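Local coordinates for 3-keto-5-aminohexanoate cleavage enzyme (Ralstonia eutropha, PDB 3C6C), which probably cleaves 3-keto-5-aminohexanoate or a related beta-keto acid, as a metal-dependent TIM-barrel enzyme of the BKACE family, at residues V24-F36 / A62-G76. Residues are numbered along the deposited sequence; the frame is centred on the assembly and turned at random.
Sequences VILTCAVTGNAPF and ASVAHIHVRDPKTGG. With NI (nickel (II) ion), chain B.
Arg70 threads its extended side chain into the bend that 24-36 makes beyond its strand, and the loop's carbonyls close around the guanidinium. Ala34 O meets it end-on, taking both Arg70 NH1 and Arg70 NH2, each at 2.9 Å; along the side, NH2 reaches Thr31 O and NE reaches Thr31 OG1, which also bonds Pro44 O. With Arg70 NH1 held by Gly75 O at 2.7 Å, the plate is fixed in rotation, and Asn33 CA rests over one face. Phe36 turns its ring edge to Thr74 O, beside Gly75.

Further back, strands 26-29 and 64-67 run parallel, the first two strands of the TIM barrel, joined through helix 47-60 as a beta-alpha-beta unit. On one side of this ribbon Thr27 fits between Val64 and His66: its OG1 lies 3.4 Å from Val64 CB, while CG2, anti to the backbone N, presses on His66 CB at 3.7 Å. On the other side Ala62 CB sits against Leu26 CD2 and Cys28 CB.

At the strands' C-terminal ends, His66 and His68 bind nickel through NE2, with Glu269 and three waters. Gly32 CA nestles over the His68 ring face, 3.7 Å from its centroid. Asn33 OD1 accepts from His68 ND1 in the ring's plane at 2.7 Å, its amide turned 83° to the ring, which probably steadies this metal ligand; Asn33 ND2 donates almost straight to Val69 O, 175° at the hydrogen.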
ATOM      1  N   VAL A  24       4.019 -24.554  -2.621  1.00 19.50           N
ATOM      2  CA  VAL A  24       4.565 -23.705  -1.575  1.00 17.61           C
ATOM      3  C   VAL A  24       5.621 -24.460  -0.779  1.00 17.93           C
ATOM      4  O   VAL A  24       5.377 -25.566  -0.293  1.00 16.65           O
ATOM      5  CB  VAL A  24       3.435 -23.256  -0.608  1.00 16.33           C
ATOM      6  CG1 VAL A  24       3.986 -22.419   0.575  1.00 15.09           C
ATOM      7  CG2 VAL A  24       2.321 -22.552  -1.381  1.00 15.88           C
ATOM      8  N   ILE A  25       6.813 -23.880  -0.681  1.00 17.24           N
ATOM      9  CA  ILE A  25       7.894 -24.489   0.120  1.00 16.00           C
ATOM     10  C   ILE A  25       7.583 -24.216   1.580  1.00 16.83           C
ATOM     11  O   ILE A  25       7.350 -23.080   1.981  1.00 17.84           O
ATOM     12  CB  ILE A  25       9.308 -23.961  -0.237  1.00 16.91           C
ATOM     13  CG1 ILE A  25       9.591 -24.216  -1.719  1.00 16.62           C
ATOM     14  CG2 ILE A  25      10.361 -24.615   0.672  1.00 15.80           C
ATOM     15  CD1 ILE A  25      10.889 -23.578  -2.274  1.00 16.14           C
ATOM     16  N   LEU A  26       7.571 -25.294   2.352  1.00 15.82           N
ATOM     17  CA  LEU A  26       7.354 -25.205   3.812  1.00 15.94           C
ATOM     18  C   LEU A  26       8.571 -25.736   4.533  1.00 17.12           C
ATOM     19  O   LEU A  26       9.005 -26.904   4.354  1.00 17.24           O
ATOM     20  CB  LEU A  26       6.112 -25.985   4.228  1.00 16.00           C
ATOM     21  CG  LEU A  26       5.585 -25.941   5.716  1.00 17.55           C
ATOM     22  CD1 LEU A  26       4.151 -26.501   5.786  1.00 26.21           C
ATOM     23  CD2 LEU A  26       6.487 -26.683   6.726  1.00 21.15           C
ATOM     24  N   THR A  27       9.119 -24.826   5.332  1.00 15.75           N
ATOM     25  CA  THR A  27      10.235 -25.100   6.241  1.00 16.41           C
ATOM     26  C   THR A  27       9.712 -25.259   7.664  1.00 16.83           C
ATOM     27  O   THR A  27       8.889 -24.476   8.151  1.00 17.71           O
ATOM     28  CB  THR A  27      11.291 -23.991   6.210  1.00 19.37           C
ATOM     29  OG1 THR A  27      11.789 -23.872   4.897  1.00 18.28           O
ATOM     30  CG2 THR A  27      12.472 -24.282   7.191  1.00 21.04           C
ATOM     31  N   CYS A  28      10.168 -26.321   8.301  1.00 16.56           N
ATOM     32  CA  CYS A  28       9.930 -26.524   9.730  1.00 15.01           C
ATOM     33  C   CYS A  28      11.183 -26.294  10.535  1.00 17.99           C
ATOM     34  O   CYS A  28      12.191 -26.990  10.353  1.00 16.79           O
ATOM     35  CB  CYS A  28       9.376 -27.896  10.027  1.00 15.53           C
ATOM     36  SG  CYS A  28       8.766 -28.093  11.716  1.00 19.77           S
ATOM     37  N   ALA A  29      11.102 -25.251  11.355  1.00 16.08           N
ATOM     38  CA  ALA A  29      12.161 -24.815  12.271  1.00 16.39           C
ATOM     39  C   ALA A  29      11.931 -25.554  13.574  1.00 16.11           C
ATOM     40  O   ALA A  29      11.095 -25.183  14.373  1.00 16.36           O
ATOM     41  CB  ALA A  29      12.123 -23.287  12.482  1.00 15.23           C
ATOM     42  N   VAL A  30      12.673 -26.647  13.751  1.00 14.92           N
ATOM     43  CA  VAL A  30      12.279 -27.689  14.705  1.00 15.98           C
ATOM     44  C   VAL A  30      12.572 -27.401  16.190  1.00 16.22           C
ATOM     45  O   VAL A  30      11.918 -27.989  17.068  1.00 17.25           O
ATOM     46  CB  VAL A  30      12.826 -29.090  14.327  1.00 15.75           C
ATOM     47  CG1 VAL A  30      12.177 -29.580  13.014  1.00 15.31           C
ATOM     48  CG2 VAL A  30      14.351 -29.080  14.255  1.00 16.41           C
ATOM     49  N   THR A  31      13.530 -26.517  16.502  1.00 17.64           N
ATOM     50  CA  THR A  31      13.834 -26.300  17.938  1.00 16.13           C
ATOM     51  C   THR A  31      14.340 -24.898  18.301  1.00 16.09           C
ATOM     52  O   THR A  31      13.972 -24.340  19.318  1.00 17.09           O
ATOM     53  CB  THR A  31      14.793 -27.420  18.487  1.00 19.65           C
ATOM     54  OG1 THR A  31      14.807 -27.355  19.919  1.00 17.21           O
ATOM     55  CG2 THR A  31      16.235 -27.322  17.923  1.00 17.25           C
ATOM     56  N   GLY A  32      15.247 -24.374  17.490  1.00 17.27           N
ATOM     57  CA  GLY A  32      15.819 -23.084  17.739  1.00 18.05           C
ATOM     58  C   GLY A  32      16.726 -23.066  18.948  1.00 17.89           C
ATOM     59  O   GLY A  32      17.139 -24.093  19.450  1.00 18.02           O
ATOM     60  N   ASN A  33      17.005 -21.850  19.409  1.00 18.96           N
ATOM     61  CA  ASN A  33      17.894 -21.664  20.572  1.00 21.82           C
ATOM     62  C   ASN A  33      17.310 -20.735  21.647  1.00 23.32           C
ATOM     63  O   ASN A  33      17.984 -20.386  22.599  1.00 23.89           O
ATOM     64  CB  ASN A  33      19.286 -21.204  20.148  1.00 24.28           C
ATOM     65  CG  ASN A  33      20.213 -22.382  19.745  1.00 30.52           C
ATOM     66  OD1 ASN A  33      20.925 -22.295  18.749  1.00 37.26           O
ATOM     67  ND2 ASN A  33      20.147 -23.496  20.484  1.00 29.19           N
ATOM     68  N   ALA A  34      16.045 -20.353  21.504  1.00 18.85           N
ATOM     69  CA  ALA A  34      15.345 -19.656  22.602  1.00 20.34           C
ATOM     70  C   ALA A  34      15.330 -20.572  23.836  1.00 20.44           C
ATOM     71  O   ALA A  34      15.290 -21.782  23.729  1.00 20.09           O
ATOM     72  CB  ALA A  34      13.925 -19.253  22.192  1.00 21.58           C
ATOM     73  N   PRO A  35      15.367 -19.989  25.033  1.00 22.30           N
ATOM     74  CA  PRO A  35      15.370 -20.800  26.265  1.00 22.94           C
ATOM     75  C   PRO A  35      14.345 -21.941  26.308  1.00 22.69           C
ATOM     76  O   PRO A  35      13.169 -21.789  25.960  1.00 23.40           O
ATOM     77  CB  PRO A  35      15.081 -19.754  27.350  1.00 25.76           C
ATOM     78  CG  PRO A  35      15.719 -18.493  26.808  1.00 24.42           C
ATOM     79  CD  PRO A  35      15.375 -18.538  25.322  1.00 23.59           C
ATOM     80  N   PHE A  36      14.834 -23.080  26.765  1.00 22.15           N
ATOM     81  CA  PHE A  36      14.009 -24.291  26.938  1.00 22.25           C
ATOM     82  C   PHE A  36      12.970 -24.019  28.022  1.00 22.18           C
ATOM     83  O   PHE A  36      13.303 -23.638  29.140  1.00 20.15           O
ATOM     84  CB  PHE A  36      14.922 -25.508  27.285  1.00 23.04           C
ATOM     85  CG  PHE A  36      14.209 -26.771  27.667  1.00 22.65           C
ATOM     86  CD1 PHE A  36      13.034 -27.164  27.052  1.00 22.51           C
ATOM     87  CD2 PHE A  36      14.763 -27.609  28.639  1.00 22.88           C
ATOM     88  CE1 PHE A  36      12.414 -28.359  27.408  1.00 20.32           C
ATOM     89  CE2 PHE A  36      14.149 -28.790  29.010  1.00 25.83           C
ATOM     90  CZ  PHE A  36      12.972 -29.180  28.397  1.00 26.45           C
ATOM     91  N   ALA A  62       6.664 -31.465   5.317  1.00 17.99           N
ATOM     92  CA  ALA A  62       7.644 -30.365   5.247  1.00 16.41           C
ATOM     93  C   ALA A  62       8.663 -30.588   4.125  1.00 17.40           C
ATOM     94  O   ALA A  62       9.116 -31.704   3.879  1.00 17.30           O
ATOM     95  CB  ALA A  62       8.340 -30.133   6.589  1.00 18.17           C
ATOM     96  N   SER A  63       9.008 -29.484   3.479  1.00 17.99           N
ATOM     97  CA  SER A  63       9.954 -29.471   2.354  1.00 15.66           C
ATOM     98  C   SER A  63      11.405 -29.406   2.847  1.00 17.87           C
ATOM     99  O   SER A  63      12.311 -29.981   2.248  1.00 17.63           O
ATOM    100  CB  SER A  63       9.720 -28.263   1.434  1.00 17.08           C
ATOM    101  OG  SER A  63       8.336 -27.955   1.265  1.00 16.04           O
ATOM    102  N   VAL A  64      11.571 -28.634   3.910  1.00 16.97           N
ATOM    103  CA  VAL A  64      12.854 -28.251   4.478  1.00 17.15           C
ATOM    104  C   VAL A  64      12.777 -28.287   6.010  1.00 16.46           C
ATOM    105  O   VAL A  64      11.731 -27.942   6.595  1.00 17.33           O
ATOM    106  CB  VAL A  64      13.276 -26.791   4.016  1.00 19.06           C
ATOM    107  CG1 VAL A  64      14.704 -26.447   4.479  1.00 19.05           C
ATOM    108  CG2 VAL A  64      13.149 -26.605   2.469  1.00 15.81           C
ATOM    109  N   ALA A  65      13.882 -28.680   6.636  1.00 16.07           N
ATOM    110  CA  ALA A  65      14.073 -28.607   8.101  1.00 19.35           C
ATOM    111  C   ALA A  65      15.162 -27.593   8.433  1.00 17.91           C
ATOM    112  O   ALA A  65      16.298 -27.718   7.953  1.00 17.98           O
ATOM    113  CB  ALA A  65      14.442 -29.984   8.699  1.00 19.13           C
ATOM    114  N   HIS A  66      14.788 -26.617   9.242  1.00 17.52           N
ATOM    115  CA  HIS A  66      15.726 -25.625   9.785  1.00 19.25           C
ATOM    116  C   HIS A  66      16.156 -26.061  11.181  1.00 17.14           C
ATOM    117  O   HIS A  66      15.352 -26.254  12.090  1.00 16.80           O
ATOM    118  CB  HIS A  66      15.126 -24.220   9.774  1.00 17.97           C
ATOM    119  CG  HIS A  66      16.011 -23.176  10.381  1.00 19.73           C
ATOM    120  ND1 HIS A  66      17.137 -22.682   9.752  1.00 20.93           N
ATOM    121  CD2 HIS A  66      15.972 -22.584  11.599  1.00 17.68           C
ATOM    122  CE1 HIS A  66      17.709 -21.774  10.533  1.00 20.90           C
ATOM    123  NE2 HIS A  66      17.017 -21.697  11.659  1.00 19.97           N
ATOM    124  N   ILE A  67      17.467 -26.238  11.309  1.00 16.84           N
ATOM    125  CA  ILE A  67      18.098 -26.924  12.433  1.00 17.62           C
ATOM    126  C   ILE A  67      19.071 -26.045  13.230  1.00 14.66           C
ATOM    127  O   ILE A  67      19.942 -25.356  12.676  1.00 15.06           O
ATOM    128  CB  ILE A  67      18.885 -28.156  11.888  1.00 19.23           C
ATOM    129  CG1 ILE A  67      17.928 -29.196  11.309  1.00 19.52           C
ATOM    130  CG2 ILE A  67      19.828 -28.756  12.951  1.00 17.74           C
ATOM    131  CD1 ILE A  67      18.639 -30.121  10.300  1.00 18.41           C
ATOM    132  N   HIS A  68      18.816 -26.044  14.524  1.00 16.60           N
ATOM    133  CA  HIS A  68      19.750 -25.589  15.561  1.00 16.40           C
ATOM    134  C   HIS A  68      20.086 -26.810  16.395  1.00 16.54           C
ATOM    135  O   HIS A  68      19.403 -27.828  16.357  1.00 16.36           O
ATOM    136  CB  HIS A  68      19.114 -24.593  16.535  1.00 19.29           C
ATOM    137  CG  HIS A  68      18.876 -23.225  15.978  1.00 17.53           C
ATOM    138  ND1 HIS A  68      19.481 -22.099  16.491  1.00 18.56           N
ATOM    139  CD2 HIS A  68      18.052 -22.800  14.996  1.00 19.88           C
ATOM    140  CE1 HIS A  68      19.070 -21.041  15.817  1.00 21.08           C
ATOM    141  NE2 HIS A  68      18.205 -21.439  14.901  1.00 19.75           N
ATOM    142  N   VAL A  69      21.135 -26.673  17.179  1.00 17.19           N
ATOM    143  CA  VAL A  69      21.474 -27.663  18.208  1.00 16.44           C
ATOM    144  C   VAL A  69      21.465 -26.992  19.568  1.00 16.84           C
ATOM    145  O   VAL A  69      21.570 -25.766  19.675  1.00 17.74           O
ATOM    146  CB  VAL A  69      22.856 -28.365  17.953  1.00 16.13           C
ATOM    147  CG1 VAL A  69      22.755 -29.207  16.684  1.00 16.26           C
ATOM    148  CG2 VAL A  69      24.014 -27.367  17.908  1.00 16.49           C
ATOM    149  N   ARG A  70      21.251 -27.815  20.591  1.00 16.76           N
ATOM    150  CA  ARG A  70      21.181 -27.367  21.970  1.00 18.84           C
ATOM    151  C   ARG A  70      22.172 -28.146  22.824  1.00 18.37           C
ATOM    152  O   ARG A  70      22.547 -29.286  22.509  1.00 19.48           O
ATOM    153  CB  ARG A  70      19.754 -27.565  22.515  1.00 18.60           C
ATOM    154  CG  ARG A  70      18.717 -26.607  21.946  1.00 17.90           C
ATOM    155  CD  ARG A  70      17.303 -26.903  22.490  1.00 18.61           C
ATOM    156  NE  ARG A  70      16.337 -25.966  21.922  1.00 16.21           N
ATOM    157  CZ  ARG A  70      15.993 -24.802  22.465  1.00 17.20           C
ATOM    158  NH1 ARG A  70      16.548 -24.394  23.610  1.00 18.60           N
ATOM    159  NH2 ARG A  70      15.111 -24.022  21.854  1.00 15.84           N
ATOM    160  N   ASP A  71      22.610 -27.530  23.905  1.00 19.08           N
ATOM    161  CA  ASP A  71      23.448 -28.264  24.863  1.00 20.24           C
ATOM    162  C   ASP A  71      22.647 -29.445  25.387  1.00 26.82           C
ATOM    163  O   ASP A  71      21.622 -29.226  26.027  1.00 25.68           O
ATOM    164  CB  ASP A  71      23.854 -27.365  26.029  1.00 23.36           C
ATOM    165  CG  ASP A  71      24.700 -28.100  27.069  1.00 23.28           C
ATOM    166  OD1 ASP A  71      24.392 -29.257  27.437  1.00 28.83           O
ATOM    167  OD2 ASP A  71      25.690 -27.499  27.498  1.00 33.82           O
ATOM    168  N   PRO A  72      23.113 -30.685  25.114  1.00 27.28           N
ATOM    169  CA  PRO A  72      22.272 -31.877  25.209  1.00 32.64           C
ATOM    170  C   PRO A  72      21.893 -32.105  26.621  1.00 34.23           C
ATOM    171  O   PRO A  72      20.986 -32.877  26.899  1.00 40.02           O
ATOM    172  CB  PRO A  72      23.164 -33.021  24.727  1.00 32.51           C
ATOM    173  CG  PRO A  72      24.286 -32.391  23.998  1.00 32.89           C
ATOM    174  CD  PRO A  72      24.429 -30.981  24.522  1.00 29.88           C
ATOM    175  N   LYS A  73      22.604 -31.405  27.483  1.00 35.67           N
ATOM    176  CA  LYS A  73      22.348 -31.456  28.907  1.00 38.19           C
ATOM    177  C   LYS A  73      21.205 -30.533  29.169  1.00 36.96           C
ATOM    178  O   LYS A  73      20.052 -30.962  29.380  1.00 37.48           O
ATOM    179  CB  LYS A  73      23.533 -30.935  29.737  1.00 40.93           C
ATOM    180  CG  LYS A  73      24.645 -31.947  30.012  1.00 51.28           C
ATOM    181  CD  LYS A  73      25.835 -31.261  30.695  1.00 59.89           C
ATOM    182  CE  LYS A  73      27.054 -32.190  30.775  1.00 66.25           C
ATOM    183  NZ  LYS A  73      28.232 -31.579  31.485  1.00 69.47           N
ATOM    184  N   THR A  74      21.590 -29.252  29.109  1.00 31.85           N
ATOM    185  CA  THR A  74      20.838 -28.097  29.660  1.00 28.30           C
ATOM    186  C   THR A  74      19.739 -27.536  28.781  1.00 25.53           C
ATOM    187  O   THR A  74      18.936 -26.737  29.224  1.00 27.37           O
ATOM    188  CB  THR A  74      21.744 -26.891  29.960  1.00 27.72           C
ATOM    189  OG1 THR A  74      22.186 -26.289  28.720  1.00 26.69           O
ATOM    190  CG2 THR A  74      22.954 -27.277  30.839  1.00 33.31           C
ATOM    191  N   GLY A  75      19.741 -27.941  27.538  1.00 23.58           N
ATOM    192  CA  GLY A  75      18.756 -27.445  26.580  1.00 23.14           C
ATOM    193  C   GLY A  75      19.032 -26.031  26.168  1.00 24.68           C
ATOM    194  O   GLY A  75      18.277 -25.438  25.397  1.00 27.65           O
ATOM    195  N   GLY A  76      20.131 -25.512  26.696  1.00 24.04           N
ATOM    196  CA  GLY A  76      20.687 -24.200  26.330  1.00 26.56           C
ATOM    197  C   GLY A  76      21.299 -24.127  24.939  1.00 28.65           C
ATOM    198  O   GLY A  76      21.481 -25.117  24.247  1.00 23.92           O
TER
HETATM  199 NI    NI B 298      17.009 -20.189  13.341  0.70 21.29          NI
HETATM  200  O   HOH W   1      15.462 -25.207  14.679  1.00 15.52           O
HETATM  201  O   HOH W   2      22.394 -24.021  17.224  1.00 17.90           O
HETATM  202  O   HOH W   3      17.124 -18.559  14.797  1.00 33.59           O
HETATM  203  O   HOH W   4      18.687 -19.249  12.494  1.00 24.14           O
HETATM  204  O   HOH W   5      15.993 -18.481  12.001  1.00 24.33           O